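Local coordinates for lipase-esterase related protein (Clostridium acetobutylicum, PDB 3E0X) that probably acts as a hydrolase of the alpha/beta hydrolase fold, its exact substrate unknown, and has an ortho-xylene molecule in its pocket in this crystal, at residues 91-96 with 169-174; 21-26 with 50-55. All coordinates share one frame; numbering follows the deposited sequence. Where two conformers were deposited one is given.

Contact 1 (91-96 with 169-174). With OXE (ortho-xylene), chain C.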
loop_
_atom_site.group_PDB
_atom_site.type_symbol
_atom_site.label_atom_id
_atom_site.label_comp_id
_atom_site.label_asym_id
_atom_site.label_seq_id
_atom_site.Cartn_x
_atom_site.Cartn_y
_atom_site.Cartn_z
ATOM N N TYR A 91 -0.317 -1.143 -0.125
ATOM C CA TYR A 91 0.450 -1.712 0.973
ATOM C C TYR A 91 0.916 -0.645 1.948
ATOM O O TYR A 91 1.394 0.393 1.506
ATOM C CB TYR A 91 1.703 -2.364 0.358
ATOM C CG TYR A 91 2.824 -2.702 1.323
ATOM C CD1 TYR A 91 2.608 -3.520 2.443
ATOM C CD2 TYR A 91 4.109 -2.201 1.117
ATOM C CE1 TYR A 91 3.650 -3.865 3.328
ATOM C CE2 TYR A 91 5.160 -2.500 2.014
ATOM C CZ TYR A 91 4.930 -3.342 3.103
ATOM O OH TYR A 91 5.954 -3.669 3.962
ATOM N N SER A 92 0.824 -0.915 3.259
ATOM C CA SER A 92 1.371 0.012 4.239
ATOM C C SER A 92 0.650 1.372 4.096
ATOM O O SER A 92 -0.591 1.402 4.068
ATOM C CB SER A 92 2.913 0.023 4.096
ATOM O OG SER A 92 3.568 1.226 4.481
HETATM N N MSE A 93 1.395 2.468 4.015
HETATM C CA MSE A 93 0.784 3.774 3.739
HETATM C C MSE A 93 -0.158 3.707 2.513
HETATM O O MSE A 93 -1.209 4.398 2.482
HETATM C CB MSE A 93 1.856 4.846 3.494
HETATM C CG MSE A 93 1.273 6.250 3.288
HETATM SE SE MSE A 93 2.707 7.544 3.070
HETATM C CE MSE A 93 3.418 6.847 1.398
ATOM N N GLY A 94 0.202 2.884 1.528
ATOM C CA GLY A 94 -0.615 2.675 0.328
ATOM C C GLY A 94 -1.997 2.151 0.659
ATOM O O GLY A 94 -2.930 2.389 -0.109
ATOM N N GLY A 95 -2.135 1.421 1.775
ATOM C CA GLY A 95 -3.453 0.945 2.233
ATOM C C GLY A 95 -4.353 2.137 2.530
ATOM O O GLY A 95 -5.500 2.194 2.077
ATOM N N ALA A 96 -3.840 3.099 3.303
ATOM C CA ALA A 96 -4.608 4.307 3.584
ATOM C C ALA A 96 -4.889 5.050 2.281
ATOM O O ALA A 96 -5.982 5.562 2.079
ATOM C CB ALA A 96 -3.868 5.195 4.577
ATOM N N ILE A 169 10.970 9.139 6.855
ATOM C CA ILE A 169 10.519 10.049 7.898
ATOM C C ILE A 169 9.247 10.818 7.459
ATOM O O ILE A 169 8.247 10.868 8.186
ATOM C CB ILE A 169 11.678 11.000 8.326
ATOM C CG1 ILE A 169 12.758 10.190 9.058
ATOM C CG2 ILE A 169 11.168 12.141 9.209
ATOM C CD1 ILE A 169 14.059 10.929 9.249
ATOM N N ASN A 170 9.269 11.366 6.244
ATOM C CA ASN A 170 8.107 12.054 5.684
ATOM C C ASN A 170 6.884 11.160 5.706
ATOM O O ASN A 170 5.794 11.573 6.111
ATOM C CB ASN A 170 8.414 12.420 4.247
ATOM C CG ASN A 170 7.242 13.117 3.547
ATOM O OD1 ASN A 170 7.084 14.328 3.641
ATOM N ND2 ASN A 170 6.416 12.335 2.847
ATOM N N ASP A 171 7.068 9.934 5.240
ATOM C CA ASP A 171 5.944 9.026 5.080
ATOM C C ASP A 171 5.389 8.557 6.424
ATOM O O ASP A 171 4.168 8.426 6.569
ATOM C CB ASP A 171 6.344 7.841 4.211
ATOM C CG ASP A 171 6.561 8.219 2.751
ATOM O OD1 ASP A 171 6.179 9.343 2.342
ATOM O OD2 ASP A 171 7.094 7.362 2.000
ATOM N N LEU A 172 6.255 8.300 7.415
ATOM C CA LEU A 172 5.755 7.881 8.739
ATOM C C LEU A 172 5.011 9.011 9.442
ATOM O O LEU A 172 4.018 8.764 10.133
ATOM C CB LEU A 172 6.886 7.347 9.622
ATOM C CG LEU A 172 7.436 5.985 9.195
ATOM C CD1 LEU A 172 8.729 5.648 9.931
ATOM C CD2 LEU A 172 6.401 4.870 9.339
ATOM N N ILE A 173 5.462 10.251 9.237
ATOM C CA ILE A 173 4.724 11.407 9.755
ATOM C C ILE A 173 3.353 11.496 9.063
ATOM O O ILE A 173 2.329 11.714 9.738
ATOM C CB ILE A 173 5.547 12.731 9.606
ATOM C CG1 ILE A 173 6.766 12.667 10.544
ATOM C CG2 ILE A 173 4.662 13.946 9.851
ATOM C CD1 ILE A 173 7.812 13.780 10.357
ATOM N N ALA A 174 3.322 11.297 7.735
ATOM C CA ALA A 174 2.034 11.298 7.013
ATOM C C ALA A 174 1.110 10.227 7.606
ATOM O O ALA A 174 -0.107 10.467 7.806
ATOM C CB ALA A 174 2.259 11.062 5.521
HETATM C C1 OXE C . 7.034 0.173 5.994
HETATM C C2 OXE C . 7.357 -0.169 4.591
HETATM C C3 OXE C . 8.566 -0.789 4.283
HETATM C C4 OXE C . 9.447 -1.093 5.326
HETATM C C5 OXE C . 9.157 -0.766 6.656
HETATM C C6 OXE C . 7.946 -0.144 7.004
HETATM C "C1'" OXE C . 5.708 0.821 6.302
HETATM C "C2'" OXE C . 6.382 0.176 3.506
#

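Contact 2 (21-26 with 50-55). With OXE (ortho-xylene), chain C.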
loop_
_atom_site.group_PDB
_atom_site.type_symbol
_atom_site.label_atom_id
_atom_site.label_comp_id
_atom_site.label_asym_id
_atom_site.label_seq_id
_atom_site.Cartn_x
_atom_site.Cartn_y
_atom_site.Cartn_z
ATOM N N PHE A 21 -1.178 -1.234 -8.205
ATOM C CA PHE A 21 -0.476 -1.444 -6.941
ATOM C C PHE A 21 0.114 -0.144 -6.457
ATOM O O PHE A 21 0.845 0.534 -7.205
ATOM C CB PHE A 21 0.682 -2.439 -7.132
ATOM C CG PHE A 21 0.249 -3.837 -7.562
ATOM C CD1 PHE A 21 0.286 -4.904 -6.654
ATOM C CD2 PHE A 21 -0.137 -4.110 -8.882
ATOM C CE1 PHE A 21 -0.076 -6.211 -7.051
ATOM C CE2 PHE A 21 -0.484 -5.398 -9.278
ATOM C CZ PHE A 21 -0.458 -6.446 -8.388
ATOM N N VAL A 22 -0.123 0.154 -5.181
ATOM C CA VAL A 22 0.377 1.363 -4.553
ATOM C C VAL A 22 1.193 0.963 -3.326
ATOM O O VAL A 22 0.660 0.398 -2.357
ATOM C CB VAL A 22 -0.783 2.268 -4.098
ATOM C CG1 VAL A 22 -0.237 3.505 -3.425
ATOM C CG2 VAL A 22 -1.675 2.639 -5.278
ATOM N N HIS A 23 2.475 1.310 -3.363
ATOM C CA HIS A 23 3.415 0.906 -2.320
ATOM C C HIS A 23 3.258 1.769 -1.064
ATOM O O HIS A 23 2.391 2.647 -0.989
ATOM C CB HIS A 23 4.841 1.006 -2.867
ATOM C CG HIS A 23 5.271 2.412 -3.090
ATOM N ND1 HIS A 23 5.298 3.029 -4.330
ATOM C CD2 HIS A 23 5.671 3.345 -2.200
ATOM C CE1 HIS A 23 5.732 4.274 -4.184
ATOM N NE2 HIS A 23 5.933 4.496 -2.898
ATOM N N GLY A 24 4.141 1.535 -0.102
ATOM C CA GLY A 24 4.011 2.156 1.213
ATOM C C GLY A 24 5.154 3.080 1.588
ATOM O O GLY A 24 5.893 3.599 0.730
ATOM N N SER A 25 5.266 3.305 2.893
ATOM C CA SER A 25 6.183 4.281 3.444
ATOM C C SER A 25 7.616 3.932 3.126
ATOM O O SER A 25 8.056 2.791 3.358
ATOM C CB SER A 25 6.040 4.284 4.957
ATOM O OG SER A 25 4.700 4.563 5.284
ATOM N N GLY A 26 8.343 4.898 2.567
ATOM C CA GLY A 26 9.792 4.741 2.433
ATOM C C GLY A 26 10.206 3.696 1.412
ATOM O O GLY A 26 11.386 3.296 1.358
ATOM N N LYS A 50 4.932 9.962 -5.926
ATOM C CA LYS A 50 5.796 11.117 -6.152
ATOM C C LYS A 50 6.920 11.133 -5.131
ATOM O O LYS A 50 6.709 10.935 -3.926
ATOM C CB LYS A 50 4.946 12.393 -6.087
ATOM C CG LYS A 50 5.656 13.727 -6.404
ATOM C CD LYS A 50 4.572 14.862 -6.549
ATOM C CE LYS A 50 5.140 16.237 -6.539
ATOM N NZ LYS A 50 5.161 16.831 -5.199
ATOM N N GLY A 51 8.129 11.351 -5.636
ATOM C CA GLY A 51 9.315 11.381 -4.798
ATOM C C GLY A 51 9.917 10.031 -4.429
ATOM O O GLY A 51 10.910 9.979 -3.700
ATOM N N HIS A 52 9.288 8.949 -4.884
ATOM C CA HIS A 52 9.762 7.599 -4.614
ATOM C C HIS A 52 10.160 6.940 -5.926
ATOM O O HIS A 52 9.581 7.270 -6.976
ATOM C CB HIS A 52 8.648 6.760 -3.994
ATOM C CG HIS A 52 8.129 7.294 -2.682
ATOM N ND1 HIS A 52 7.374 8.446 -2.583
ATOM C CD2 HIS A 52 8.212 6.797 -1.420
ATOM C CE1 HIS A 52 7.034 8.650 -1.319
ATOM N NE2 HIS A 52 7.528 7.663 -0.589
ATOM N N GLY A 53 11.114 6.002 -5.879
ATOM C CA GLY A 53 11.533 5.296 -7.095
ATOM C C GLY A 53 11.860 6.289 -8.197
ATOM O O GLY A 53 12.611 7.232 -7.981
ATOM N N GLU A 54 11.249 6.112 -9.367
ATOM C CA GLU A 54 11.574 6.941 -10.516
ATOM C C GLU A 54 10.605 8.082 -10.733
ATOM O O GLU A 54 10.680 8.799 -11.756
ATOM C CB GLU A 54 11.696 6.093 -11.782
ATOM C CG GLU A 54 12.911 5.202 -11.759
ATOM C CD GLU A 54 13.122 4.461 -13.048
ATOM O OE1 GLU A 54 13.292 3.224 -12.992
ATOM O OE2 GLU A 54 13.113 5.111 -14.119
ATOM N N SER A 55 9.696 8.283 -9.783
ATOM C CA SER A 55 8.786 9.424 -9.881
ATOM C C SER A 55 9.418 10.640 -9.233
ATOM O O SER A 55 9.564 10.697 -8.016
ATOM C CB SER A 55 7.448 9.113 -9.216
ATOM O OG SER A 55 6.694 8.204 -9.977
HETATM C C1 OXE C . 7.034 0.173 5.994
HETATM C C2 OXE C . 7.357 -0.169 4.591
HETATM C C3 OXE C . 8.566 -0.789 4.283
HETATM C C4 OXE C . 9.447 -1.093 5.326
HETATM C C5 OXE C . 9.157 -0.766 6.656
HETATM C C6 OXE C . 7.946 -0.144 7.004
HETATM C "C1'" OXE C . 5.708 0.821 6.302
HETATM C "C2'" OXE C . 6.382 0.176 3.506
#

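Contact 1 (91-96 with 169-174)
Selenomethionine Met93, near the N-terminal end of helix 93-102, reaches across to helix 165-177 and meets two of its residues. Asn170 steadies the next residue: its ND2 donates to Asp171 OD1 over 3.0 Å. Asp171 OD1 lies in the amide plane of Asn170, while the donor meets that oxygen on its anti side, 29° out of the carboxylate plane. Asp171 follows and carries most of the contact. The Met93 chain runs out extended and bends only at its last torsion (chi3 65°). This turns CE onto the carboxylate, with Met93 CE 3.7 Å from Asp171 CG. The two side chains cross at about a right angle, and Met93 SE sits 3.8 Å from Asp171 CB. The contact is apolar on the Met93 side; the carboxylate oxygens find their polar partners in other residues. Asp171 OD1 also bonds Tyr66 OH, and OD2 bonds His52 NE2 and Gly26 N. One turn later, Ala174 CB packs against Met93 SE at 4.3 Å. Met93 directly follows Ser92, which lines the ortho-xylene pocket with Tyr91. The strand-turn-helix with Gly90, Ser92 and Gly94 fits the GxSxG nucleophile elbow of alpha/beta hydrolases, here packed against helix 165-177.

Contact 2 (21-26 with 50-55)
His23 and His52 meet where the loop after strand 18-22 faces a turn in the loop after strand 43-47. The backbones stay well apart: the nearest CA atoms, those of Gly26 and His52, are 7.6 Å from each other. Residues 52-55 form a type II' beta turn, closed by Ser55 N to His52 O. Gly51 N also bonds Ser55 O, so Gly51 and His52 together face Ser55 in a G1 beta bulge. Gly51 and Gly53 have positive phi there, as does Gly26 in the other segment.

The side chains bridge the gap. With CG between its backbone N and carbonyl carbon (chi1 69°), His23 lays its ring edge against the His52 ring. Its NE2 lies over one face of the His52 ring, 3.6 Å from His52 CD2. In return, CD2 sits at the edge of the His23 ring, near its plane. The pair is oblique, with centroids 5.0 Å apart and planes at 52°. His23 CE1 also packs on His52 CB at 3.8 Å.

Both nitrogens of the His52 ring are bonded. ND1 donates to Lys50 O over 2.9 Å, from above the carbonyl plane, and NE2 bonds Asp171 OD2. These two bonds fix the rotation of the ring. Beyond its ring edge lies Gly26 N. On the other side of segment 21-26, Gly24 and Ser25 line the ortho-xylene pocket. Such a loop after a central strand, beside the nucleophile elbow, is where alpha/beta hydrolases commonly form the oxyanion hole.

How the contacts relate
Asp171 joins the two contacts, whose centres are about 10 Å apart. Its OD2 lies 2.6 Å from His52 NE2 and 2.8 Å from Gly26 N, both probable hydrogen bonds. One carboxylate oxygen of helix 165-177 thus ties together both segments of contact 2. Packing adds to this: Met93 CB is 3.4 Å from Ser25 OG. Ser92 OG also bonds Ser25 N, which links the presumed elbow to the loop after strand 18-22. Both contacts touch the ortho-xylene. Tyr91 CE2 approaches its C2' methyl to 3.3 Å, and Ser25 O approaches the same methyl to 3.1 Å. His227, another pocket residue, accepts a hydrogen bond from Tyr91 OH through its backbone O.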